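Local coordinates for Lmo0488 protein (PDB 5TED) that binds shikimate through this effector-binding domain and, as a LysR-type regulator, probably activates transcription of protocatechuate biosynthesis genes in response, at residues Q77-E85 / L160-I170. Residues are numbered along the deposited sequence; the frame is centred on the assembly and turned at random.
Sequences QELVVVVAE and LAHYNVKVLSI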
loop_
_atom_site.group_PDB
_atom_site.type_symbol
_atom_site.label_atom_id
_atom_site.label_comp_id
_atom_site.label_asym_id
_atom_site.label_seq_id
_atom_site.Cartn_x
_atom_site.Cartn_y
_atom_site.Cartn_z
ATOM N N GLN A 77 -12.262 -10.961 7.611
ATOM C CA GLN A 77 -11.682 -9.934 8.471
ATOM C C GLN A 77 -12.745 -9.407 9.417
ATOM O O GLN A 77 -13.947 -9.557 9.182
ATOM C CB GLN A 77 -11.090 -8.776 7.657
ATOM C CG GLN A 77 -9.927 -9.199 6.795
ATOM C CD GLN A 77 -9.450 -8.105 5.884
ATOM O OE1 GLN A 77 -10.248 -7.332 5.344
ATOM N NE2 GLN A 77 -8.137 -8.028 5.704
ATOM N N GLU A 78 -12.281 -8.781 10.492
ATOM C CA GLU A 78 -13.148 -8.114 11.450
ATOM C C GLU A 78 -13.077 -6.611 11.196
ATOM O O GLU A 78 -11.989 -6.029 11.209
ATOM C CB GLU A 78 -12.717 -8.443 12.881
ATOM C CG GLU A 78 -13.511 -7.720 13.960
ATOM C CD GLU A 78 -12.839 -7.777 15.337
ATOM O OE1 GLU A 78 -11.783 -8.447 15.472
ATOM O OE2 GLU A 78 -13.370 -7.146 16.284
ATOM N N LEU A 79 -14.228 -5.984 10.975
ATOM C CA LEU A 79 -14.274 -4.532 10.886
ATOM C C LEU A 79 -14.232 -3.913 12.281
ATOM O O LEU A 79 -14.909 -4.380 13.198
ATOM C CB LEU A 79 -15.533 -4.088 10.149
ATOM C CG LEU A 79 -15.508 -4.368 8.650
ATOM C CD1 LEU A 79 -16.728 -3.713 7.988
ATOM C CD2 LEU A 79 -14.183 -3.885 8.055
ATOM N N VAL A 80 -13.407 -2.870 12.438
ATOM C CA VAL A 80 -13.262 -2.146 13.692
ATOM C C VAL A 80 -13.361 -0.654 13.403
ATOM O O VAL A 80 -13.226 -0.212 12.263
ATOM C CB VAL A 80 -11.923 -2.448 14.402
ATOM C CG1 VAL A 80 -11.909 -3.847 14.956
ATOM C CG2 VAL A 80 -10.727 -2.223 13.438
ATOM N N VAL A 81 -13.568 0.126 14.458
ATOM C CA VAL A 81 -13.475 1.579 14.373
ATOM C C VAL A 81 -12.149 2.004 14.997
ATOM O O VAL A 81 -11.786 1.529 16.086
ATOM C CB VAL A 81 -14.679 2.261 15.049
ATOM C CG1 VAL A 81 -14.430 3.754 15.196
ATOM C CG2 VAL A 81 -15.953 2.032 14.226
ATOM N N VAL A 82 -11.412 2.873 14.292
ATOM C CA VAL A 82 -10.079 3.309 14.688
ATOM C C VAL A 82 -10.107 4.822 14.891
ATOM O O VAL A 82 -10.598 5.564 14.035
ATOM C CB VAL A 82 -9.018 2.905 13.644
ATOM C CG1 VAL A 82 -7.636 3.182 14.166
ATOM C CG2 VAL A 82 -9.180 1.431 13.275
ATOM N N VAL A 83 -9.583 5.275 16.027
ATOM C CA VAL A 83 -9.640 6.675 16.407
ATOM C C VAL A 83 -8.287 7.059 16.967
ATOM O O VAL A 83 -7.532 6.201 17.435
ATOM C CB VAL A 83 -10.771 6.949 17.440
ATOM C CG1 VAL A 83 -12.111 6.446 16.908
ATOM C CG2 VAL A 83 -10.460 6.292 18.783
ATOM N N ALA A 84 -7.964 8.351 16.896
ATOM C CA ALA A 84 -6.715 8.799 17.493
ATOM C C ALA A 84 -6.720 8.467 18.983
ATOM O O ALA A 84 -7.771 8.361 19.617
ATOM C CB ALA A 84 -6.508 10.299 17.271
ATOM N N GLU A 85 -5.527 8.305 19.545
ATOM C CA GLU A 85 -5.426 7.795 20.905
ATOM C C GLU A 85 -6.001 8.751 21.945
ATOM O O GLU A 85 -6.295 8.317 23.060
ATOM C CB GLU A 85 -3.963 7.422 21.184
ATOM C CG GLU A 85 -2.993 8.582 21.283
ATOM C CD GLU A 85 -1.557 8.118 21.503
ATOM O OE1 GLU A 85 -0.647 8.964 21.415
ATOM O OE2 GLU A 85 -1.335 6.907 21.734
ATOM N N LEU A 160 -2.158 -1.770 12.942
ATOM C CA LEU A 160 -2.858 -0.763 13.740
ATOM C C LEU A 160 -2.204 -0.590 15.110
ATOM O O LEU A 160 -2.150 0.525 15.643
ATOM C CB LEU A 160 -4.345 -1.145 13.889
ATOM C CG LEU A 160 -5.144 -1.348 12.588
ATOM C CD1 LEU A 160 -6.639 -1.690 12.819
ATOM C CD2 LEU A 160 -4.999 -0.157 11.627
ATOM N N ALA A 161 -1.665 -1.670 15.675
ATOM C CA ALA A 161 -1.057 -1.602 17.002
ATOM C C ALA A 161 0.168 -0.694 17.057
ATOM O O ALA A 161 0.602 -0.345 18.160
ATOM C CB ALA A 161 -0.682 -3.006 17.472
ATOM N N HIS A 162 0.710 -0.266 15.912
ATOM C CA HIS A 162 1.948 0.502 15.881
ATOM C C HIS A 162 1.732 1.962 15.507
ATOM O O HIS A 162 2.704 2.697 15.300
ATOM C CB HIS A 162 2.934 -0.182 14.938
ATOM C CG HIS A 162 3.086 -1.638 15.233
ATOM N ND1 HIS A 162 3.589 -2.104 16.428
ATOM C CD2 HIS A 162 2.725 -2.733 14.522
ATOM C CE1 HIS A 162 3.567 -3.427 16.425
ATOM N NE2 HIS A 162 3.046 -3.832 15.281
ATOM N N TYR A 163 0.487 2.411 15.459
ATOM C CA TYR A 163 0.164 3.818 15.312
ATOM C C TYR A 163 -0.466 4.320 16.604
ATOM O O TYR A 163 -0.893 3.539 17.455
ATOM C CB TYR A 163 -0.781 4.051 14.125
ATOM C CG TYR A 163 -0.151 3.759 12.782
ATOM C CD1 TYR A 163 0.004 2.451 12.343
ATOM C CD2 TYR A 163 0.249 4.785 11.939
ATOM C CE1 TYR A 163 0.562 2.164 11.116
ATOM C CE2 TYR A 163 0.817 4.509 10.687
ATOM C CZ TYR A 163 0.971 3.189 10.292
ATOM O OH TYR A 163 1.518 2.870 9.063
ATOM N N ASN A 164 -0.501 5.641 16.753
ATOM C CA ASN A 164 -1.043 6.265 17.963
ATOM C C ASN A 164 -2.568 6.307 17.872
ATOM O O ASN A 164 -3.191 7.370 17.800
ATOM C CB ASN A 164 -0.476 7.664 18.135
ATOM C CG ASN A 164 1.022 7.683 18.138
ATOM O OD1 ASN A 164 1.653 6.819 18.730
ATOM N ND2 ASN A 164 1.610 8.680 17.479
ATOM N N VAL A 165 -3.169 5.111 17.886
ATOM C CA VAL A 165 -4.609 4.957 17.700
ATOM C C VAL A 165 -5.152 3.929 18.684
ATOM O O VAL A 165 -4.433 3.049 19.167
ATOM C CB VAL A 165 -4.977 4.535 16.253
ATOM C CG1 VAL A 165 -4.521 5.580 15.236
ATOM C CG2 VAL A 165 -4.368 3.167 15.920
ATOM N N LYS A 166 -6.438 4.057 18.981
ATOM C CA LYS A 166 -7.184 3.085 19.767
ATOM C C LYS A 166 -8.093 2.318 18.823
ATOM O O LYS A 166 -8.824 2.936 18.043
ATOM C CB LYS A 166 -8.013 3.790 20.848
ATOM C CG LYS A 166 -8.991 2.901 21.601
ATOM C CD LYS A 166 -8.283 1.894 22.491
ATOM C CE LYS A 166 -9.259 1.199 23.445
ATOM N NZ LYS A 166 -9.691 2.074 24.582
ATOM N N VAL A 167 -8.069 0.987 18.899
ATOM C CA VAL A 167 -8.898 0.146 18.041
ATOM C C VAL A 167 -10.124 -0.277 18.839
ATOM O O VAL A 167 -9.996 -0.858 19.925
ATOM C CB VAL A 167 -8.115 -1.076 17.517
ATOM C CG1 VAL A 167 -9.015 -1.981 16.679
ATOM C CG2 VAL A 167 -6.902 -0.643 16.700
ATOM N N LEU A 168 -11.314 0.016 18.314
ATOM C CA LEU A 168 -12.575 -0.244 19.006
ATOM C C LEU A 168 -13.330 -1.341 18.284
ATOM O O LEU A 168 -13.575 -1.238 17.076
ATOM C CB LEU A 168 -13.460 1.005 19.061
ATOM C CG LEU A 168 -12.767 2.231 19.645
ATOM C CD1 LEU A 168 -13.530 3.496 19.337
ATOM C CD2 LEU A 168 -12.576 2.032 21.144
ATOM N N SER A 169 -13.731 -2.370 19.022
ATOM C CA SER A 169 -14.565 -3.392 18.414
ATOM C C SER A 169 -15.983 -2.854 18.259
ATOM O O SER A 169 -16.418 -1.971 19.006
ATOM C CB SER A 169 -14.534 -4.688 19.240
ATOM O OG SER A 169 -15.236 -4.538 20.456
ATOM N N ILE A 170 -16.690 -3.379 17.260
ATOM C CA ILE A 170 -18.024 -2.921 16.892
ATOM C C ILE A 170 -19.040 -3.910 17.451
ATOM O O ILE A 170 -19.128 -5.059 16.999
ATOM C CB ILE A 170 -18.173 -2.782 15.368
ATOM C CG1 ILE A 170 -17.209 -1.723 14.806
ATOM C CG2 ILE A 170 -19.616 -2.483 14.999
ATOM C CD1 ILE A 170 -17.159 -1.672 13.283
HETATM O O HOH W 1 -15.297 -5.481 15.781
#
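Val81 and Leu168 form a hydrogen-bonded pair between two antiparallel strands, 79-84 and 165-170, in the periplasmic-binding-protein-like fold of the LysR effector domain. Leu168 N donates to Val81 O at 2.7 Å, nearly in line with the carbonyl. Val81 N returns a bond to Leu168 O at 3.0 Å. Val83 and Lys166 repeat this two-way pairing. Beyond them Glu85 N reaches Asn164 O at 3.1 Å, a bent bond (135° at the hydrogen) whose donor lies above the carbonyl plane.

Where direct pairing gives out at the other end, one water joins the strands. It accepts from Ile170 N and donates to Leu79 O and to Glu78 OE2.

On the face bearing Val80, Val82 and Val167 the contacts are apolar. Val80 CG2 sits 3.7 Å from Val167 CG1, which chi1 177° sets anti to the backbone N. Leu160, from the 3-10 turn, brings its CD1 tip to tip with Val80 CG2 and also against Val82 CG2. Val82 CG1 lies 3.6 Å from Val165 CB. On the other face, Leu168 CD1 meets Val83 CG1 at 4.1 Å, the side chains roughly perpendicular. Ile170 CG1 touches Val81 CG2 at 4.0 Å, and these two side chains also cross at about a right angle.

The ammonium group of Lys166 leads away, to a salt bridge with Asp93 and hydrogen bonds to the carbonyls of Tyr92 and Ala90. Strand 152-155 pairs with strand 69-84 along its other edge, and strand 94-95 runs parallel to 165-170. Helix 138-146 packs on Leu160 and Val165.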